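Local atomic coordinates of Carboxylesterase/phospholipase family protein (Francisella tularensis subsp. tularensis, PDB entry 4F21), a protein that is a serine hydrolase of the alpha/beta hydrolase superfamily, probably acting as a carboxylesterase or phospholipase, in which a large structural rearrangement facilitates catalysis. Residues Lys119-Gln124 against Ser153-Gly158; Ala146-Ile151 against Asp171-Lys176; Val188-Gly191 against Val196-Glu199; Lys219-Met224 against Ile233-Asn238. All blocks are in the same frame, centred on the assembly; numbering follows the deposited sequence.

Interaction 1. Residues Lys119-Gln124 against Ser153-Gly158; sequences KLIDSQ and SQRKLG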
loop_
_atom_site.group_PDB
_atom_site.type_symbol
_atom_site.label_atom_id
_atom_site.label_comp_id
_atom_site.label_asym_id
_atom_site.label_seq_id
_atom_site.Cartn_x
_atom_site.Cartn_y
_atom_site.Cartn_z
ATOM N N LYS A 119 -4.121 8.709 11.525
ATOM C CA LYS A 119 -3.496 9.374 12.658
ATOM C C LYS A 119 -2.037 9.635 12.338
ATOM O O LYS A 119 -1.560 10.763 12.487
ATOM C CB LYS A 119 -3.630 8.545 13.937
ATOM C CG LYS A 119 -4.993 8.657 14.599
ATOM C CD LYS A 119 -4.980 8.077 16.002
ATOM C CE LYS A 119 -6.277 8.392 16.731
ATOM N NZ LYS A 119 -6.221 8.016 18.173
ATOM N N LEU A 120 -1.351 8.598 11.856
ATOM C CA LEU A 120 0.048 8.716 11.466
ATOM C C LEU A 120 0.215 9.857 10.474
ATOM O O LEU A 120 1.109 10.693 10.629
ATOM C CB LEU A 120 0.559 7.408 10.857
ATOM C CG LEU A 120 1.226 6.391 11.787
ATOM C CD1 LEU A 120 1.520 5.098 11.039
ATOM C CD2 LEU A 120 2.503 6.967 12.378
ATOM N N ILE A 121 -0.667 9.913 9.475
ATOM C CA ILE A 121 -0.584 10.974 8.482
ATOM C C ILE A 121 -0.794 12.302 9.188
ATOM O O ILE A 121 -0.018 13.242 9.003
ATOM C CB ILE A 121 -1.623 10.813 7.358
ATOM C CG1 ILE A 121 -1.466 9.456 6.671
ATOM C CG2 ILE A 121 -1.470 11.927 6.338
ATOM C CD1 ILE A 121 -2.515 9.190 5.622
ATOM N N ASP A 122 -1.816 12.352 10.041
ATOM C CA ASP A 122 -2.135 13.564 10.785
ATOM C C ASP A 122 -0.968 13.950 11.681
ATOM O O ASP A 122 -0.838 15.105 12.079
ATOM C CB ASP A 122 -3.403 13.377 11.628
ATOM C CG ASP A 122 -4.684 13.553 10.823
ATOM O OD1 ASP A 122 -4.656 14.236 9.774
ATOM O OD2 ASP A 122 -5.730 13.016 11.251
ATOM N N SER A 123 -0.116 12.975 11.985
ATOM C CA SER A 123 1.030 13.211 12.848
ATOM C C SER A 123 2.208 13.757 12.049
ATOM O O SER A 123 3.012 14.526 12.574
ATOM C CB SER A 123 1.426 11.923 13.577
ATOM O OG SER A 123 2.467 12.159 14.506
ATOM N N GLN A 124 2.295 13.367 10.778
ATOM C CA GLN A 124 3.388 13.810 9.916
ATOM C C GLN A 124 3.105 15.186 9.329
ATOM O O GLN A 124 4.027 15.941 9.021
ATOM C CB GLN A 124 3.641 12.803 8.792
ATOM C CG GLN A 124 4.419 11.572 9.220
ATOM C CD GLN A 124 5.847 11.896 9.612
ATOM O OE1 GLN A 124 6.481 12.771 9.021
ATOM N NE2 GLN A 124 6.359 11.196 10.616
ATOM N N SER A 153 -9.083 9.193 2.168
ATOM C CA SER A 153 -8.413 10.281 2.858
ATOM C C SER A 153 -9.077 11.596 2.485
ATOM O O SER A 153 -9.176 11.943 1.309
ATOM C CB SER A 153 -6.933 10.316 2.476
ATOM O OG SER A 153 -6.265 11.413 3.071
ATOM N N GLN A 154 -9.535 12.323 3.497
ATOM C CA GLN A 154 -10.219 13.590 3.284
ATOM C C GLN A 154 -9.262 14.662 2.764
ATOM O O GLN A 154 -9.693 15.740 2.355
ATOM C CB GLN A 154 -10.883 14.061 4.581
ATOM C CG GLN A 154 -11.015 12.984 5.655
ATOM C CD GLN A 154 -9.751 12.819 6.490
ATOM O OE1 GLN A 154 -8.761 13.524 6.289
ATOM N NE2 GLN A 154 -9.785 11.885 7.434
ATOM N N ARG A 155 -7.965 14.363 2.780
ATOM C CA ARG A 155 -6.955 15.320 2.333
ATOM C C ARG A 155 -6.044 14.788 1.227
ATOM O O ARG A 155 -5.976 13.583 0.982
ATOM C CB ARG A 155 -6.130 15.827 3.518
ATOM C CG ARG A 155 -6.088 14.876 4.692
ATOM C CD ARG A 155 -4.935 13.905 4.584
ATOM N NE ARG A 155 -4.968 12.931 5.668
ATOM C CZ ARG A 155 -4.555 13.182 6.904
ATOM N NH1 ARG A 155 -4.625 12.236 7.831
ATOM N NH2 ARG A 155 -4.072 14.378 7.213
ATOM N N LYS A 156 -5.345 15.708 0.569
ATOM C CA LYS A 156 -4.531 15.392 -0.599
ATOM C C LYS A 156 -3.234 14.676 -0.225
ATOM O O LYS A 156 -2.343 15.263 0.385
ATOM C CB LYS A 156 -4.227 16.671 -1.389
ATOM C CG LYS A 156 -3.343 16.459 -2.606
ATOM C CD LYS A 156 -4.058 15.687 -3.698
ATOM C CE LYS A 156 -3.063 15.001 -4.623
ATOM N NZ LYS A 156 -1.973 15.918 -5.061
ATOM N N LEU A 157 -3.135 13.405 -0.603
ATOM C CA LEU A 157 -1.943 12.612 -0.319
ATOM C C LEU A 157 -0.999 12.551 -1.515
ATOM O O LEU A 157 -1.249 13.182 -2.540
ATOM C CB LEU A 157 -2.327 11.209 0.148
ATOM C CG LEU A 157 -2.943 11.175 1.548
ATOM C CD1 LEU A 157 -3.356 9.765 1.930
ATOM C CD2 LEU A 157 -1.966 11.751 2.569
ATOM N N GLY A 158 0.084 11.789 -1.381
ATOM C CA GLY A 158 1.175 11.852 -2.339
ATOM C C GLY A 158 1.271 10.703 -3.320
ATOM O O GLY A 158 1.714 10.880 -4.458
#
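D122 and R155 form a salt bridge in which a single carboxylate oxygen meets both terminal nitrogens of the guanidinium group: OD1 of D122 lies 2.6 Å from NH2 of R155 and 2.8 Å from its NH1. Both hydrogen bonds are weak, with N-H...O angles of 128° and 124°, because one oxygen cannot lie straight ahead of two N-H groups; the carboxylate and guanidinium planes stand 55° apart. N118, one helical turn before D122, adds a weak hydrogen bond to NH1. On the loop side, NE of R155 makes a weak bond to OG of S153, near the guanidinium plane, and the same hydroxyl donates to the carbonyl O of R155 at 3.0 Å. In this alpha/beta hydrolase the contact joins helix 111-126 to the loop running from helix 144-150 into strand 159-163. I121 lies over one face of the guanidinium, its CG2 3.4 Å above the plane and over the centre. That methyl is anti to the backbone N, while the CG1-CD1 branch extends toward L157. I121 and L157 then meet tip to tip, with CG2 of I121 3.8 Å from CD2 of L157, and both side chains also touch L136 on strand 134-139.

Interaction 2. Residues Ala146-Ile151 against Asp171-Lys176; sequences ATYTAI and DNFKGK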
loop_
_atom_site.group_PDB
_atom_site.type_symbol
_atom_site.label_atom_id
_atom_site.label_comp_id
_atom_site.label_asym_id
_atom_site.label_seq_id
_atom_site.Cartn_x
_atom_site.Cartn_y
_atom_site.Cartn_z
ATOM N N ALA A 146 -3.298 0.842 2.436
ATOM C CA ALA A 146 -2.650 1.997 1.822
ATOM C C ALA A 146 -3.544 2.628 0.763
ATOM O O ALA A 146 -3.706 3.850 0.712
ATOM C CB ALA A 146 -1.317 1.598 1.219
ATOM N N THR A 147 -4.119 1.780 -0.082
ATOM C CA THR A 147 -4.994 2.234 -1.153
ATOM C C THR A 147 -6.283 2.803 -0.576
ATOM O O THR A 147 -6.542 4.004 -0.696
ATOM C CB THR A 147 -5.301 1.094 -2.148
ATOM O OG1 THR A 147 -4.092 0.706 -2.814
ATOM C CG2 THR A 147 -6.307 1.539 -3.186
ATOM N N TYR A 148 -7.063 1.935 0.072
ATOM C CA TYR A 148 -8.335 2.305 0.704
ATOM C C TYR A 148 -8.245 3.571 1.540
ATOM O O TYR A 148 -9.154 4.398 1.521
ATOM C CB TYR A 148 -8.852 1.168 1.589
ATOM C CG TYR A 148 -9.703 0.147 0.867
ATOM C CD1 TYR A 148 -10.532 0.516 -0.183
ATOM C CD2 TYR A 148 -9.678 -1.189 1.243
ATOM C CE1 TYR A 148 -11.308 -0.418 -0.840
ATOM C CE2 TYR A 148 -10.447 -2.126 0.595
ATOM C CZ TYR A 148 -11.261 -1.737 -0.445
ATOM O OH TYR A 148 -12.027 -2.678 -1.090
ATOM N N THR A 149 -7.152 3.709 2.284
ATOM C CA THR A 149 -6.918 4.906 3.077
ATOM C C THR A 149 -6.853 6.141 2.184
ATOM O O THR A 149 -7.635 7.081 2.348
ATOM C CB THR A 149 -5.608 4.801 3.881
ATOM O OG1 THR A 149 -5.714 3.733 4.831
ATOM C CG2 THR A 149 -5.322 6.106 4.611
ATOM N N ALA A 150 -5.934 6.117 1.223
ATOM C CA ALA A 150 -5.673 7.282 0.385
ATOM C C ALA A 150 -6.896 7.712 -0.418
ATOM O O ALA A 150 -7.123 8.904 -0.625
ATOM C CB ALA A 150 -4.490 7.022 -0.531
ATOM N N ILE A 151 -7.689 6.740 -0.858
ATOM C CA ILE A 151 -8.875 7.042 -1.652
ATOM C C ILE A 151 -10.074 7.425 -0.786
ATOM O O ILE A 151 -11.127 7.783 -1.309
ATOM C CB ILE A 151 -9.255 5.880 -2.593
ATOM C CG1 ILE A 151 -9.785 4.691 -1.794
ATOM C CG2 ILE A 151 -8.064 5.472 -3.446
ATOM C CD1 ILE A 151 -10.255 3.551 -2.666
ATOM N N ASP A 171 -17.196 -3.675 -1.867
ATOM C CA ASP A 171 -18.572 -3.217 -1.709
ATOM C C ASP A 171 -18.741 -2.264 -0.523
ATOM O O ASP A 171 -19.525 -1.317 -0.589
ATOM C CB ASP A 171 -19.529 -4.405 -1.582
ATOM C CG ASP A 171 -19.983 -4.934 -2.927
ATOM O OD1 ASP A 171 -19.282 -4.682 -3.930
ATOM O OD2 ASP A 171 -21.039 -5.600 -2.983
ATOM N N ASN A 172 -18.001 -2.513 0.554
ATOM C CA ASN A 172 -18.114 -1.702 1.764
ATOM C C ASN A 172 -17.401 -0.356 1.693
ATOM O O ASN A 172 -17.748 0.574 2.422
ATOM C CB ASN A 172 -17.605 -2.476 2.982
ATOM C CG ASN A 172 -18.650 -3.405 3.562
ATOM O OD1 ASN A 172 -19.851 -3.200 3.384
ATOM N ND2 ASN A 172 -18.198 -4.429 4.269
ATOM N N PHE A 173 -16.406 -0.253 0.817
ATOM C CA PHE A 173 -15.557 0.931 0.778
ATOM C C PHE A 173 -15.702 1.759 -0.502
ATOM O O PHE A 173 -15.105 2.826 -0.622
ATOM C CB PHE A 173 -14.090 0.535 0.971
ATOM C CG PHE A 173 -13.788 -0.070 2.317
ATOM C CD1 PHE A 173 -13.275 0.709 3.343
ATOM C CD2 PHE A 173 -14.007 -1.418 2.554
ATOM C CE1 PHE A 173 -12.992 0.155 4.578
ATOM C CE2 PHE A 173 -13.727 -1.976 3.788
ATOM C CZ PHE A 173 -13.220 -1.189 4.800
ATOM N N LYS A 174 -16.496 1.271 -1.450
ATOM C CA LYS A 174 -16.606 1.916 -2.759
ATOM C C LYS A 174 -17.301 3.278 -2.725
ATOM O O LYS A 174 -17.012 4.145 -3.550
ATOM C CB LYS A 174 -17.312 0.992 -3.757
ATOM C CG LYS A 174 -18.718 0.591 -3.342
ATOM C CD LYS A 174 -19.192 -0.642 -4.093
ATOM C CE LYS A 174 -19.053 -0.473 -5.591
ATOM N NZ LYS A 174 -19.484 -1.701 -6.308
ATOM N N GLY A 175 -18.215 3.464 -1.779
ATOM C CA GLY A 175 -18.974 4.699 -1.695
ATOM C C GLY A 175 -18.267 5.781 -0.903
ATOM O O GLY A 175 -18.556 6.969 -1.055
ATOM N N LYS A 176 -17.328 5.366 -0.061
ATOM C CA LYS A 176 -16.628 6.283 0.828
ATOM C C LYS A 176 -15.439 6.947 0.144
ATOM O O LYS A 176 -14.631 7.608 0.801
ATOM C CB LYS A 176 -16.154 5.536 2.075
ATOM C CG LYS A 176 -17.241 4.723 2.757
ATOM C CD LYS A 176 -16.666 3.840 3.856
ATOM C CE LYS A 176 -16.024 4.667 4.961
ATOM N NZ LYS A 176 -17.013 5.542 5.651
#
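Y148 and F173 meet ring to ring, in a face-to-face stack whose centroids are 4.5 Å apart and whose planes are inclined by 22°. The overlap is uneven. F173 places its CG over the centre of the tyrosine ring, 3.9 Å above the plane, so the start of the phenylalanine side chain, not its far edge, is what sits on Y148. Its CB also lies over that face, 3.9 Å from the Y148 centroid and 30° off the ring normal, which makes a CH-pi contact; the shortest approach is 3.5 Å, from CB of F173 to CE1 of Y148. In return, CE2 of Y148 lies over a face of the F173 ring. The two side chains as wholes cross at about a right angle. With CG of F173 anti to its carbonyl carbon (chi1 -64°), the ring is carried over the face of Y148 and also reaches I114 on helix 111-126. Within the alpha/beta hydrolase fold, the stack joins helix 144-150 to the short helix 170-173, on the connection between strands 159-163 and 186-191. The hydroxyl of Y148 is hydrogen-bonded to the carbonyl O of P168, just before that short helix, so the tyrosine is held at its polar end as well as over its face. Further along, I151 and K176 approach through their backbones, their carbonyl O atoms 4.1 Å apart, while a backbone hydrogen bond links I151 to T178.

Interaction 3. Residues Val188-Gly191 against Val196-Glu199; sequences VCHG and VLPE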
loop_
_atom_site.group_PDB
_atom_site.type_symbol
_atom_site.label_atom_id
_atom_site.label_comp_id
_atom_site.label_asym_id
_atom_site.label_seq_id
_atom_site.Cartn_x
_atom_site.Cartn_y
_atom_site.Cartn_z
ATOM N N VAL A 188 0.877 0.103 -8.992
ATOM C CA VAL A 188 0.498 -1.262 -8.675
ATOM C C VAL A 188 1.566 -2.205 -9.206
ATOM O O VAL A 188 1.962 -2.110 -10.366
ATOM C CB VAL A 188 -0.856 -1.632 -9.307
ATOM C CG1 VAL A 188 -1.316 -2.995 -8.817
ATOM C CG2 VAL A 188 -1.893 -0.574 -8.987
ATOM N N CYS A 189 2.042 -3.102 -8.349
ATOM C CA CYS A 189 2.986 -4.137 -8.760
ATOM C C CYS A 189 2.448 -5.496 -8.334
ATOM O O CYS A 189 1.781 -5.603 -7.306
ATOM C CB CYS A 189 4.364 -3.898 -8.137
ATOM S SG CYS A 189 5.173 -2.347 -8.613
ATOM N N HIS A 190 2.725 -6.533 -9.119
ATOM C CA HIS A 190 2.221 -7.868 -8.796
ATOM C C HIS A 190 2.976 -9.002 -9.492
ATOM O O HIS A 190 3.415 -8.866 -10.632
ATOM C CB HIS A 190 0.723 -7.969 -9.110
ATOM C CG HIS A 190 -0.023 -8.880 -8.186
ATOM N ND1 HIS A 190 -0.968 -8.424 -7.292
ATOM C CD2 HIS A 190 0.052 -10.220 -8.003
ATOM C CE1 HIS A 190 -1.452 -9.445 -6.606
ATOM N NE2 HIS A 190 -0.849 -10.546 -7.019
ATOM N N GLY A 191 3.112 -10.126 -8.797
ATOM C CA GLY A 191 3.817 -11.277 -9.329
ATOM C C GLY A 191 2.933 -12.165 -10.178
ATOM O O GLY A 191 1.750 -12.345 -9.887
ATOM N N VAL A 196 -0.180 -17.354 -3.660
ATOM C CA VAL A 196 -0.727 -16.878 -2.397
ATOM C C VAL A 196 -1.755 -15.783 -2.683
ATOM O O VAL A 196 -2.833 -15.745 -2.086
ATOM C CB VAL A 196 0.396 -16.334 -1.472
ATOM C CG1 VAL A 196 -0.155 -15.326 -0.473
ATOM C CG2 VAL A 196 1.113 -17.478 -0.758
ATOM N N LEU A 197 -1.413 -14.908 -3.621
ATOM C CA LEU A 197 -2.277 -13.806 -4.013
ATOM C C LEU A 197 -2.189 -13.648 -5.531
ATOM O O LEU A 197 -1.405 -12.840 -6.028
ATOM C CB LEU A 197 -1.829 -12.527 -3.300
ATOM C CG LEU A 197 -2.831 -11.409 -3.009
ATOM C CD1 LEU A 197 -4.261 -11.899 -3.126
ATOM C CD2 LEU A 197 -2.580 -10.855 -1.617
ATOM N N PRO A 198 -2.992 -14.435 -6.272
ATOM C CA PRO A 198 -2.945 -14.550 -7.738
ATOM C C PRO A 198 -2.995 -13.208 -8.472
ATOM O O PRO A 198 -3.481 -12.222 -7.922
ATOM C CB PRO A 198 -4.186 -15.389 -8.058
ATOM C CG PRO A 198 -4.394 -16.214 -6.837
ATOM C CD PRO A 198 -4.026 -15.310 -5.691
ATOM N N GLU A 199 -2.507 -13.192 -9.710
ATOM C CA GLU A 199 -2.317 -11.953 -10.463
ATOM C C GLU A 199 -3.616 -11.247 -10.854
ATOM O O GLU A 199 -3.672 -10.013 -10.897
ATOM C CB GLU A 199 -1.469 -12.213 -11.714
ATOM C CG GLU A 199 -0.991 -10.942 -12.400
ATOM C CD GLU A 199 -0.437 -11.183 -13.788
ATOM O OE1 GLU A 199 -0.176 -10.190 -14.499
ATOM O OE2 GLU A 199 -0.263 -12.360 -14.168
#
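H190 and L197 make a buried side-chain-to-backbone hydrogen bond that spans the turn between the C-terminal end of strand 186-191 and the start of helix 199-210. NE2 of H190 donates to the carbonyl O of L197 at 2.6 Å, and the N-H...O angle of 174° is almost straight. The acceptor lies in the imidazole plane, whereas seen from the carbonyl the donor is tilted 28° out of plane. The carbonyl O of P198 is also close to NE2, at 3.2 Å, but its angle is poor and it is not hydrogen-bonded. E199 supplies the packing: its CA approaches CD2 of H190 at 3.8 Å, and its CB lies 3.7 Å from the carbonyl O of G191. CG of E199 is anti to its backbone N (chi1 -168°) and the chain beyond is extended, which carries the carboxylate to H203, where OE1 accepts a hydrogen bond from NE2. In the alpha/beta hydrolase fold this turn is the usual site of the acidic triad residue, here probably D194, which with S140 and H226 has the geometry of a Ser-His-Asp charge relay. OD1 of D194 accepts the backbone N-H groups of V196 and L197, and the side chain of L197 touches H226. Around the contact, H190 packs against Y218 of neighbouring strand 216-221, while L197 reaches M85 on helix 82-88.

Interaction 4. Residues Lys219-Met224 against Ile233-Asn238; sequences KHYVGM and IKDISN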
loop_
_atom_site.group_PDB
_atom_site.type_symbol
_atom_site.label_atom_id
_atom_site.label_comp_id
_atom_site.label_asym_id
_atom_site.label_seq_id
_atom_site.Cartn_x
_atom_site.Cartn_y
_atom_site.Cartn_z
ATOM N N LYS A 219 2.262 -2.847 -13.188
ATOM C CA LYS A 219 3.528 -3.479 -13.528
ATOM C C LYS A 219 3.626 -4.887 -12.947
ATOM O O LYS A 219 3.963 -5.059 -11.777
ATOM C CB LYS A 219 4.696 -2.621 -13.031
ATOM C CG LYS A 219 4.568 -1.154 -13.395
ATOM C CD LYS A 219 5.905 -0.443 -13.349
ATOM C CE LYS A 219 5.799 0.939 -13.971
ATOM N NZ LYS A 219 7.129 1.586 -14.124
ATOM N N HIS A 220 3.329 -5.895 -13.763
ATOM C CA HIS A 220 3.460 -7.276 -13.311
ATOM C C HIS A 220 4.810 -7.868 -13.702
ATOM O O HIS A 220 5.397 -7.482 -14.712
ATOM C CB HIS A 220 2.304 -8.154 -13.813
ATOM C CG HIS A 220 2.360 -8.464 -15.276
ATOM N ND1 HIS A 220 1.487 -7.910 -16.188
ATOM C CD2 HIS A 220 3.171 -9.285 -15.985
ATOM C CE1 HIS A 220 1.764 -8.370 -17.394
ATOM N NE2 HIS A 220 2.784 -9.203 -17.300
ATOM N N TYR A 221 5.296 -8.805 -12.896
ATOM C CA TYR A 221 6.607 -9.405 -13.122
ATOM C C TYR A 221 6.507 -10.913 -13.348
ATOM O O TYR A 221 6.026 -11.648 -12.489
ATOM C CB TYR A 221 7.547 -9.084 -11.952
ATOM C CG TYR A 221 7.733 -7.598 -11.735
ATOM C CD1 TYR A 221 6.828 -6.866 -10.975
ATOM C CD2 TYR A 221 8.804 -6.924 -12.305
ATOM C CE1 TYR A 221 6.985 -5.506 -10.784
ATOM C CE2 TYR A 221 8.971 -5.563 -12.119
ATOM C CZ TYR A 221 8.059 -4.859 -11.357
ATOM O OH TYR A 221 8.220 -3.506 -11.168
ATOM N N VAL A 222 6.952 -11.365 -14.516
ATOM C CA VAL A 222 6.881 -12.777 -14.862
ATOM C C VAL A 222 7.779 -13.583 -13.933
ATOM O O VAL A 222 8.828 -13.105 -13.503
ATOM C CB VAL A 222 7.291 -13.024 -16.331
ATOM C CG1 VAL A 222 6.921 -14.443 -16.767
ATOM C CG2 VAL A 222 6.635 -11.997 -17.242
ATOM N N GLY A 223 7.350 -14.797 -13.607
ATOM C CA GLY A 223 8.147 -15.691 -12.790
ATOM C C GLY A 223 8.041 -15.398 -11.310
ATOM O O GLY A 223 8.008 -16.314 -10.491
ATOM N N MET A 224 7.984 -14.116 -10.967
ATOM C CA MET A 224 7.923 -13.709 -9.570
ATOM C C MET A 224 6.648 -14.210 -8.902
ATOM O O MET A 224 5.567 -14.192 -9.498
ATOM C CB MET A 224 8.018 -12.189 -9.440
ATOM C CG MET A 224 8.362 -11.729 -8.039
ATOM S SD MET A 224 8.389 -9.943 -7.867
ATOM C CE MET A 224 6.640 -9.580 -7.917
ATOM N N ILE A 233 12.259 -3.380 -7.363
ATOM C CA ILE A 233 12.884 -2.419 -6.457
ATOM C C ILE A 233 13.335 -1.183 -7.228
ATOM O O ILE A 233 13.129 -0.046 -6.791
ATOM C CB ILE A 233 14.071 -3.046 -5.706
ATOM C CG1 ILE A 233 13.569 -3.865 -4.517
ATOM C CG2 ILE A 233 15.009 -1.980 -5.198
ATOM C CD1 ILE A 233 12.933 -3.024 -3.436
ATOM N N LYS A 234 13.934 -1.419 -8.391
ATOM C CA LYS A 234 14.294 -0.331 -9.294
ATOM C C LYS A 234 13.071 0.511 -9.653
ATOM O O LYS A 234 13.129 1.742 -9.615
ATOM C CB LYS A 234 14.944 -0.874 -10.571
ATOM C CG LYS A 234 15.257 0.197 -11.603
ATOM C CD LYS A 234 15.412 -0.386 -13.000
ATOM C CE LYS A 234 15.645 0.722 -14.021
ATOM N NZ LYS A 234 15.616 0.215 -15.424
ATOM N N ASP A 235 11.965 -0.150 -9.995
ATOM C CA ASP A 235 10.750 0.572 -10.375
ATOM C C ASP A 235 10.129 1.373 -9.221
ATOM O O ASP A 235 9.561 2.445 -9.431
ATOM C CB ASP A 235 9.712 -0.377 -10.980
ATOM C CG ASP A 235 9.867 -0.530 -12.480
ATOM O OD1 ASP A 235 10.608 0.273 -13.085
ATOM O OD2 ASP A 235 9.234 -1.446 -13.051
ATOM N N ILE A 236 10.227 0.832 -8.012
ATOM C CA ILE A 236 9.735 1.481 -6.804
ATOM C C ILE A 236 10.542 2.747 -6.560
ATOM O O ILE A 236 9.987 3.838 -6.352
ATOM C CB ILE A 236 9.901 0.545 -5.590
ATOM C CG1 ILE A 236 8.912 -0.620 -5.668
ATOM C CG2 ILE A 236 9.720 1.304 -4.288
ATOM C CD1 ILE A 236 9.145 -1.663 -4.613
ATOM N N SER A 237 11.862 2.576 -6.583
ATOM C CA SER A 237 12.803 3.685 -6.523
ATOM C C SER A 237 12.398 4.761 -7.518
ATOM O O SER A 237 12.195 5.920 -7.155
ATOM C CB SER A 237 14.212 3.185 -6.843
ATOM O OG SER A 237 15.014 4.224 -7.372
ATOM N N ASN A 238 12.246 4.361 -8.775
ATOM C CA ASN A 238 11.860 5.288 -9.826
ATOM C C ASN A 238 10.503 5.960 -9.583
ATOM O O ASN A 238 10.281 7.090 -10.018
ATOM C CB ASN A 238 11.917 4.604 -11.197
ATOM C CG ASN A 238 13.341 4.364 -11.668
ATOM O OD1 ASN A 238 13.737 3.234 -11.950
ATOM N ND2 ASN A 238 14.122 5.434 -11.747
HETATM O O HOH W 1 8.436 3.324 -12.047
#
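K219 and Y221, two residues apart on one strand, both turn CG anti to the carbonyl carbon (chi1 -48° and -59°), and this sends the lysine chain and the phenol ring across to the same carboxylate, that of D235. The phenol hydroxyl is the firmer partner: OH of Y221 donates to OD2 of D235 at 3.0 Å, and OD2 accepts with its anti lone pair, the one directed away from the other carboxylate oxygen. OD2 lies near the plane of the tyrosine ring, at its edge, and the ring and carboxylate planes are 50° apart. K219, extended beyond CG, passes its aliphatic part by the same oxygen, with CD 3.5 Å from OD2 of D235. Its ammonium group ends farther off, so the salt bridge from NZ of K219 to OD2 of D235 is long, at 3.8 Å. A water completes the link: it accepts from NZ of K219 at 3.0 Å and donates to the backbone carbonyl O of D235, also at 3.0 Å. OD2 of D235 therefore faces one hydroxyl and one more distant charge, which would probably favour the ionised carboxylate. This partly exposed contact fastens the edge strand 216-221 of the alpha/beta hydrolase sheet to helix 230-243, the last helix of the chain. The strand pairs with strand 186-191, Y221 touches C189 there and E231 and E232 on the helix, and I236 packs against M161 and L163 of strand 159-163.

Overall arrangement
Following the chain from the N terminus, the first of these segments lies on helix 111-126, which interaction 1 ties to the loop 153-158, closing a span that contains strand 134-139 and helix 144-150. Interaction 2 opens inside that span, at 146-151, and closes beyond it at 171-176, so the two cross along the chain; they also touch, CD1 of L157 lying 3.7 Å from CA of A150. Interactions 3 and 4 follow in series, each closing a short connection from a strand to the next helix. They are joined through neighbouring strands 186-191 and 216-221, with probable backbone hydrogen bonds, and their centres lie about 26 Å from that of interaction 1, on the opposite side of the chain's centre.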